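Local coordinates for protein acid phosphatase (Mycobacterium tuberculosis, PDB 2A6P) that acts as a broad-specificity phosphatase that hydrolyses phosphate monoesters and can serve as a fructose-1,6-bisphosphatase in gluconeogenesis, at residues 49-54 with 179-184; 122-127 with 166-171; 129-134 with 156-161. All coordinates share one frame; numbering follows the deposited sequence.

Contact 1 (49-54 with 179-184)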
loop_
_atom_site.group_PDB
_atom_site.type_symbol
_atom_site.label_atom_id
_atom_site.label_comp_id
_atom_site.label_asym_id
_atom_site.label_seq_id
_atom_site.Cartn_x
_atom_site.Cartn_y
_atom_site.Cartn_z
ATOM N N GLY A 49 5.068 17.740 4.359
ATOM C CA GLY A 49 4.536 18.333 5.576
ATOM C C GLY A 49 3.212 19.009 5.287
ATOM O O GLY A 49 2.336 19.098 6.143
ATOM N N GLN A 50 3.082 19.486 4.057
ATOM C CA GLN A 50 1.875 20.147 3.588
ATOM C C GLN A 50 0.789 19.081 3.577
ATOM O O GLN A 50 -0.340 19.303 4.025
ATOM C CB GLN A 50 2.103 20.666 2.166
ATOM C CG GLN A 50 1.377 21.960 1.822
ATOM C CD GLN A 50 1.790 22.523 0.461
ATOM O OE1 GLN A 50 1.436 21.974 -0.591
ATOM N NE2 GLN A 50 2.549 23.617 0.478
ATOM N N LEU A 51 1.161 17.914 3.062
ATOM C CA LEU A 51 0.266 16.768 2.968
ATOM C C LEU A 51 -0.094 16.192 4.347
ATOM O O LEU A 51 -1.234 15.777 4.572
ATOM C CB LEU A 51 0.923 15.703 2.092
ATOM C CG LEU A 51 0.188 14.384 1.868
ATOM C CD1 LEU A 51 -1.258 14.640 1.496
ATOM C CD2 LEU A 51 0.915 13.612 0.769
ATOM N N LEU A 52 0.878 16.169 5.260
ATOM C CA LEU A 52 0.642 15.658 6.606
ATOM C C LEU A 52 -0.372 16.563 7.296
ATOM O O LEU A 52 -1.136 16.132 8.161
ATOM C CB LEU A 52 1.946 15.647 7.416
ATOM C CG LEU A 52 2.849 14.409 7.598
ATOM C CD1 LEU A 52 2.267 13.180 6.930
ATOM C CD2 LEU A 52 4.229 14.722 7.054
ATOM N N GLY A 53 -0.370 17.828 6.890
ATOM C CA GLY A 53 -1.271 18.804 7.466
ATOM C C GLY A 53 -2.735 18.467 7.308
ATOM O O GLY A 53 -3.526 18.729 8.208
ATOM N N GLU A 54 -3.114 17.883 6.180
ATOM C CA GLU A 54 -4.514 17.549 5.980
ATOM C C GLU A 54 -4.852 16.103 6.324
ATOM O O GLU A 54 -5.889 15.581 5.905
ATOM C CB GLU A 54 -4.936 17.875 4.545
ATOM C CG GLU A 54 -4.101 17.228 3.464
ATOM C CD GLU A 54 -4.373 17.832 2.098
ATOM O OE1 GLU A 54 -4.159 19.053 1.943
ATOM O OE2 GLU A 54 -4.800 17.091 1.182
ATOM N N ALA A 179 10.273 10.872 0.012
ATOM C CA ALA A 179 9.238 11.804 0.448
ATOM C C ALA A 179 7.839 11.215 0.352
ATOM O O ALA A 179 6.866 11.955 0.221
ATOM C CB ALA A 179 9.314 13.102 -0.361
ATOM N N SER A 180 7.733 9.890 0.415
ATOM C CA SER A 180 6.427 9.237 0.357
ATOM C C SER A 180 5.954 8.833 1.762
ATOM O O SER A 180 6.760 8.645 2.683
ATOM C CB SER A 180 6.488 8.005 -0.546
ATOM O OG SER A 180 7.265 6.975 0.034
ATOM N N ILE A 181 4.642 8.696 1.907
ATOM C CA ILE A 181 4.013 8.340 3.173
ATOM C C ILE A 181 3.251 7.008 3.113
ATOM O O ILE A 181 2.540 6.725 2.146
ATOM C CB ILE A 181 3.017 9.461 3.615
ATOM C CG1 ILE A 181 3.768 10.791 3.806
ATOM C CG2 ILE A 181 2.274 9.052 4.891
ATOM C CD1 ILE A 181 2.841 11.980 4.025
ATOM N N GLY A 182 3.436 6.191 4.149
ATOM C CA GLY A 182 2.733 4.924 4.264
ATOM C C GLY A 182 1.971 5.038 5.577
ATOM O O GLY A 182 2.484 5.677 6.501
ATOM N N ILE A 183 0.763 4.465 5.670
ATOM C CA ILE A 183 -0.039 4.553 6.897
ATOM C C ILE A 183 -0.550 3.192 7.365
ATOM O O ILE A 183 -1.198 2.467 6.616
ATOM C CB ILE A 183 -1.254 5.502 6.712
ATOM C CG1 ILE A 183 -0.766 6.907 6.342
ATOM C CG2 ILE A 183 -2.099 5.528 7.973
ATOM C CD1 ILE A 183 -1.850 7.898 6.137
ATOM N N CYS A 184 -0.251 2.852 8.613
ATOM C CA CYS A 184 -0.662 1.570 9.190
ATOM C C CYS A 184 -1.766 1.755 10.225
ATOM O O CYS A 184 -1.714 2.676 11.033
ATOM C CB CYS A 184 0.526 0.884 9.857
ATOM S SG CYS A 184 1.856 0.461 8.767
#

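Contact 2 (122-127 with 166-171)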
loop_
_atom_site.group_PDB
_atom_site.type_symbol
_atom_site.label_atom_id
_atom_site.label_comp_id
_atom_site.label_asym_id
_atom_site.label_seq_id
_atom_site.Cartn_x
_atom_site.Cartn_y
_atom_site.Cartn_z
ATOM N N GLU A 122 24.168 -5.107 8.496
ATOM C CA GLU A 122 23.063 -5.779 9.179
ATOM C C GLU A 122 22.517 -6.967 8.411
ATOM O O GLU A 122 22.391 -6.931 7.185
ATOM C CB GLU A 122 21.903 -4.815 9.458
ATOM C CG GLU A 122 22.172 -3.802 10.545
ATOM C CD GLU A 122 20.961 -2.949 10.857
ATOM O OE1 GLU A 122 20.196 -3.312 11.774
ATOM O OE2 GLU A 122 20.767 -1.923 10.177
ATOM N N SER A 123 22.204 -8.026 9.146
ATOM C CA SER A 123 21.637 -9.226 8.554
ATOM C C SER A 123 20.122 -9.056 8.629
ATOM O O SER A 123 19.629 -8.172 9.335
ATOM C CB SER A 123 22.024 -10.452 9.360
ATOM O OG SER A 123 21.413 -10.387 10.632
ATOM N N VAL A 124 19.394 -9.910 7.913
ATOM C CA VAL A 124 17.935 -9.850 7.918
ATOM C C VAL A 124 17.417 -9.970 9.359
ATOM O O VAL A 124 16.569 -9.184 9.802
ATOM C CB VAL A 124 17.339 -10.988 7.030
ATOM C CG1 VAL A 124 15.815 -10.987 7.120
ATOM C CG2 VAL A 124 17.796 -10.808 5.581
ATOM N N ALA A 125 17.958 -10.943 10.088
ATOM C CA ALA A 125 17.572 -11.190 11.472
ATOM C C ALA A 125 17.667 -9.919 12.315
ATOM O O ALA A 125 16.758 -9.592 13.087
ATOM C CB ALA A 125 18.463 -12.281 12.066
ATOM N N GLN A 126 18.769 -9.198 12.162
ATOM C CA GLN A 126 18.969 -7.976 12.927
ATOM C C GLN A 126 17.960 -6.886 12.588
ATOM O O GLN A 126 17.470 -6.188 13.476
ATOM C CB GLN A 126 20.400 -7.461 12.723
ATOM C CG GLN A 126 21.458 -8.309 13.435
ATOM C CD GLN A 126 22.864 -7.787 13.232
ATOM O OE1 GLN A 126 23.401 -7.826 12.130
ATOM N NE2 GLN A 126 23.466 -7.285 14.302
ATOM N N VAL A 127 17.631 -6.743 11.311
ATOM C CA VAL A 127 16.675 -5.711 10.944
ATOM C C VAL A 127 15.276 -6.159 11.323
ATOM O O VAL A 127 14.434 -5.331 11.671
ATOM C CB VAL A 127 16.752 -5.375 9.451
ATOM C CG1 VAL A 127 15.732 -4.286 9.112
ATOM C CG2 VAL A 127 18.158 -4.885 9.109
ATOM N N LEU A 166 4.248 -10.142 8.567
ATOM C CA LEU A 166 4.760 -10.995 7.504
ATOM C C LEU A 166 6.273 -11.160 7.716
ATOM O O LEU A 166 6.885 -10.379 8.451
ATOM C CB LEU A 166 4.507 -10.342 6.136
ATOM C CG LEU A 166 3.068 -10.230 5.622
ATOM C CD1 LEU A 166 3.021 -9.277 4.437
ATOM C CD2 LEU A 166 2.552 -11.610 5.223
ATOM N N PRO A 167 6.885 -12.192 7.100
ATOM C CA PRO A 167 8.335 -12.397 7.250
ATOM C C PRO A 167 8.984 -11.187 6.585
ATOM O O PRO A 167 8.451 -10.648 5.610
ATOM C CB PRO A 167 8.597 -13.685 6.472
ATOM C CG PRO A 167 7.280 -14.402 6.520
ATOM C CD PRO A 167 6.276 -13.285 6.324
ATOM N N LEU A 168 10.128 -10.758 7.099
ATOM C CA LEU A 168 10.798 -9.581 6.561
ATOM C C LEU A 168 11.115 -9.731 5.084
ATOM O O LEU A 168 11.276 -8.743 4.365
ATOM C CB LEU A 168 12.082 -9.302 7.344
ATOM C CG LEU A 168 12.335 -7.851 7.759
ATOM C CD1 LEU A 168 13.837 -7.595 7.742
ATOM C CD2 LEU A 168 11.630 -6.907 6.820
ATOM N N ALA A 169 11.216 -10.973 4.631
ATOM C CA ALA A 169 11.502 -11.240 3.224
ATOM C C ALA A 169 10.515 -10.530 2.308
ATOM O O ALA A 169 10.844 -10.224 1.166
ATOM C CB ALA A 169 11.453 -12.741 2.959
ATOM N N GLU A 170 9.309 -10.276 2.818
ATOM C CA GLU A 170 8.245 -9.633 2.044
ATOM C C GLU A 170 8.413 -8.117 1.859
ATOM O O GLU A 170 7.597 -7.484 1.183
ATOM C CB GLU A 170 6.871 -9.911 2.684
ATOM C CG GLU A 170 6.487 -11.378 2.866
ATOM C CD GLU A 170 6.561 -12.192 1.580
ATOM O OE1 GLU A 170 6.489 -11.614 0.478
ATOM O OE2 GLU A 170 6.671 -13.429 1.671
ATOM N N GLY A 171 9.454 -7.534 2.458
ATOM C CA GLY A 171 9.672 -6.105 2.302
ATOM C C GLY A 171 9.865 -5.707 0.840
ATOM O O GLY A 171 9.732 -4.536 0.468
#

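Contact 3 (129-134 with 156-161)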
loop_
_atom_site.group_PDB
_atom_site.type_symbol
_atom_site.label_atom_id
_atom_site.label_comp_id
_atom_site.label_asym_id
_atom_site.label_seq_id
_atom_site.Cartn_x
_atom_site.Cartn_y
_atom_site.Cartn_z
ATOM N N ASP A 129 14.435 -7.781 13.967
ATOM C CA ASP A 129 14.303 -7.445 15.383
ATOM C C ASP A 129 14.212 -5.947 15.605
ATOM O O ASP A 129 13.458 -5.492 16.460
ATOM C CB ASP A 129 15.489 -7.978 16.181
ATOM C CG ASP A 129 15.737 -9.433 15.932
ATOM O OD1 ASP A 129 14.754 -10.202 15.874
ATOM O OD2 ASP A 129 16.920 -9.811 15.797
ATOM N N ARG A 130 14.986 -5.177 14.846
ATOM C CA ARG A 130 14.936 -3.727 14.989
ATOM C C ARG A 130 13.545 -3.234 14.567
ATOM O O ARG A 130 12.950 -2.347 15.209
ATOM C CB ARG A 130 16.023 -3.061 14.141
ATOM C CG ARG A 130 16.326 -1.661 14.605
ATOM C CD ARG A 130 17.776 -1.254 14.367
ATOM N NE ARG A 130 17.938 -0.482 13.141
ATOM C CZ ARG A 130 17.980 -1.015 11.931
ATOM N NH1 ARG A 130 17.880 -2.328 11.800
ATOM N NH2 ARG A 130 18.092 -0.244 10.862
ATOM N N ALA A 131 13.033 -3.829 13.492
ATOM C CA ALA A 131 11.714 -3.490 12.973
ATOM C C ALA A 131 10.639 -3.797 14.012
ATOM O O ALA A 131 9.751 -2.979 14.253
ATOM C CB ALA A 131 11.444 -4.264 11.696
ATOM N N ASP A 132 10.713 -4.970 14.629
ATOM C CA ASP A 132 9.723 -5.333 15.641
ATOM C C ASP A 132 9.771 -4.395 16.846
ATOM O O ASP A 132 8.727 -4.018 17.385
ATOM C CB ASP A 132 9.910 -6.785 16.100
ATOM C CG ASP A 132 9.494 -7.797 15.031
ATOM O OD1 ASP A 132 8.468 -7.553 14.355
ATOM O OD2 ASP A 132 10.181 -8.835 14.872
ATOM N N SER A 133 10.971 -4.013 17.272
ATOM C CA SER A 133 11.086 -3.100 18.408
ATOM C C SER A 133 10.394 -1.780 18.050
ATOM O O SER A 133 9.714 -1.172 18.889
ATOM C CB SER A 133 12.564 -2.836 18.761
ATOM O OG SER A 133 13.235 -4.014 19.202
ATOM N N ALA A 134 10.568 -1.348 16.798
ATOM C CA ALA A 134 9.964 -0.106 16.319
ATOM C C ALA A 134 8.440 -0.200 16.365
ATOM O O ALA A 134 7.770 0.746 16.773
ATOM C CB ALA A 134 10.435 0.201 14.888
ATOM N N SER A 156 11.646 1.614 6.598
ATOM C CA SER A 156 10.215 1.920 6.661
ATOM C C SER A 156 9.426 0.707 6.157
ATOM O O SER A 156 8.410 0.328 6.731
ATOM C CB SER A 156 9.882 3.147 5.806
ATOM O OG SER A 156 10.434 4.334 6.357
ATOM N N ARG A 157 9.893 0.107 5.069
ATOM C CA ARG A 157 9.242 -1.070 4.513
ATOM C C ARG A 157 9.316 -2.218 5.502
ATOM O O ARG A 157 8.413 -3.054 5.561
ATOM C CB ARG A 157 9.939 -1.540 3.251
ATOM C CG ARG A 157 9.874 -0.646 2.049
ATOM C CD ARG A 157 10.372 -1.517 0.915
ATOM N NE ARG A 157 10.984 -0.775 -0.160
ATOM C CZ ARG A 157 11.430 -1.341 -1.271
ATOM N NH1 ARG A 157 11.313 -2.655 -1.431
ATOM N NH2 ARG A 157 12.003 -0.594 -2.200
ATOM N N ALA A 158 10.421 -2.272 6.242
ATOM C CA ALA A 158 10.630 -3.314 7.236
ATOM C C ALA A 158 9.563 -3.150 8.300
ATOM O O ALA A 158 8.919 -4.119 8.707
ATOM C CB ALA A 158 12.018 -3.181 7.868
ATOM N N VAL A 159 9.392 -1.919 8.768
ATOM C CA VAL A 159 8.384 -1.653 9.786
ATOM C C VAL A 159 6.995 -2.032 9.281
ATOM O O VAL A 159 6.234 -2.692 9.981
ATOM C CB VAL A 159 8.387 -0.182 10.201
ATOM C CG1 VAL A 159 7.218 0.100 11.147
ATOM C CG2 VAL A 159 9.724 0.143 10.880
ATOM N N ILE A 160 6.677 -1.630 8.056
ATOM C CA ILE A 160 5.373 -1.948 7.460
ATOM C C ILE A 160 5.165 -3.455 7.343
ATOM O O ILE A 160 4.104 -3.972 7.712
ATOM C CB ILE A 160 5.239 -1.317 6.059
ATOM C CG1 ILE A 160 5.201 0.210 6.182
ATOM C CG2 ILE A 160 4.000 -1.847 5.356
ATOM C CD1 ILE A 160 5.247 0.911 4.862
ATOM N N THR A 161 6.175 -4.151 6.819
ATOM C CA THR A 161 6.098 -5.600 6.658
ATOM C C THR A 161 5.825 -6.282 7.991
ATOM O O THR A 161 5.072 -7.247 8.056
ATOM C CB THR A 161 7.405 -6.169 6.074
ATOM O OG1 THR A 161 7.651 -5.579 4.793
ATOM C CG2 THR A 161 7.309 -7.673 5.908
#

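Contact 1 (49-54 with 179-184)
In the helix-on-sheet packing of the histidine phosphatase fold, Leu51 and Leu52 near the C-terminal end of helix 39-53 meet Ile181 of strand 180-187. The backbones stay well apart, with Leu52 CA 8.8 Å from Ile181 CA, and side chains bridge the interval. Ile181 supplies a single methyl, CD1. Its CG1 is anti to the carbonyl carbon (chi1 -61°) and the chain runs on extended (chi2 171°), which carries CD1 outward from the sheet towards the helix. There CD2 of Leu51 comes to 4.1 Å from Ile181 CD1, the two side chains running alongside in opposite senses. CD1 of Leu52 also faces Ile181 CD1, but the modelled separation is too short for two carbons and its exact placement is doubtful. Around the contact, Ile181 exchanges backbone hydrogen bonds with Leu198 of strand 190-199, and its side chain rests on Leu198 and on Leu16 of strand 13-17, so both neighbouring strands contribute to the same apolar layer. No hydrogen bond joins the two segments. The helix end is therefore seated on the sheet here by van der Waals packing and exclusion of water, without directional bonds.

Contact 2 (122-127 with 166-171)
Leu168, in the 3-10 turn that begins at this residue after helix 153-163, projects onto Val124 and Val127 in the first turn of helix 124-141. The contact joins the start of that helix to the connection leading towards strand 180-187 in the histidine phosphatase fold. Traced outward, the leucine begins with its CB, which lies 4.1 Å from CG1 of Val124. Beyond CG the branches part. CD2 turns to Ala158 of helix 153-163, while CD1 enters the angle between the two valines. There Leu168 CD1 is 3.8 Å from the backbone O of Val124 and 4.0 Å from CG1 of the same residue. With Val124 CG1 anti to N and beside the carbonyl carbon (chi1 176°), methyl and carbonyl present themselves together to the leucine tip. Val127 stands roughly perpendicular to Leu168, its CB 4.0 Å from Leu168 CD1. Val127 also packs on Trp91, and its side chain is about 7 Å from that of Glu90, the probable proton donor/acceptor of the active site. Elsewhere in 166-171, Leu166 and Glu170 pack against Glu170 and Leu166 of the second subunit, placing this connection at the dimer interface. The helix start itself is closed by a capping box: Gln126 N donates to Ser123 OG at 3.3 Å, and in return Ser123 N donates to Gln126 OE1 at 3.2 Å, with the donor tilted 16° from the plane of the side-chain carbonyl.

Contact 3 (129-134 with 156-161)
Helices 129-134 and 156-161 cross at -68° with their axes 8.6 Å apart at closest approach, bringing CA of Ala131 to 5.0 Å from CA of Val159. They belong to the longer helices 124-141 and 153-163 of the histidine phosphatase fold, and small side chains line the crossing. Ala131 points directly at the second helix: its CB is 4.0 Å from CB of Ala158 and 3.9 Å from the backbone O of Ala158, meeting main chain as well as methyl. One turn further on, Ala134 CB lies 4.1 Å from CG2 of Val159. The torsion of the valine explains which branch is used, for with CG1 anti to N (chi1 174°) it is CG2, anti to the carbonyl carbon, that reaches the alanine. The same valine touches Leu13 and Leu15 of strand 13-17, so it is in contact with helix 124-141 on one hand and with the sheet on the other. All four touching residues are buried, and no hydrogen bond links the segments. Charged groups add ties nearby: Asp132 OD1 forms a salt bridge with Arg162 NE, while Arg157 hydrogen-bonds to the O of Gly171 through NH1 and pairs through NH2 with Glu187 of the second subunit. The carbonyl of Arg157 is gripped twice within its own helix, by Thr161 N at 2.8 Å and by Thr161 OG1 at 2.7 Å, the two donors coming from opposite faces of the carbonyl plane.

In the fold
All three contacts lie in one histidine phosphatase domain built around a mixed sheet. Contact 1 joins helix 39-53 to strand 180-187, on the opposite side of the chain's centre from contact 2; contacts 2 and 3 lie on the same side, share helix 124-141, and have centres 8 Å apart. Contact 1 is 25 Å from contact 2 and 19 Å from contact 3, between centres. Along the chain, 3 is nested within 2, and both within 1. Cys184 SG packs on Ile160 CG1, linking contacts 1 and 3, while a Glu122–Arg130 salt bridge links contacts 2 and 3. Strand 180-187 thus has helix 39-53 on one face and helix 153-163 on the other, the alpha/beta/alpha sandwich of histidine phosphatases.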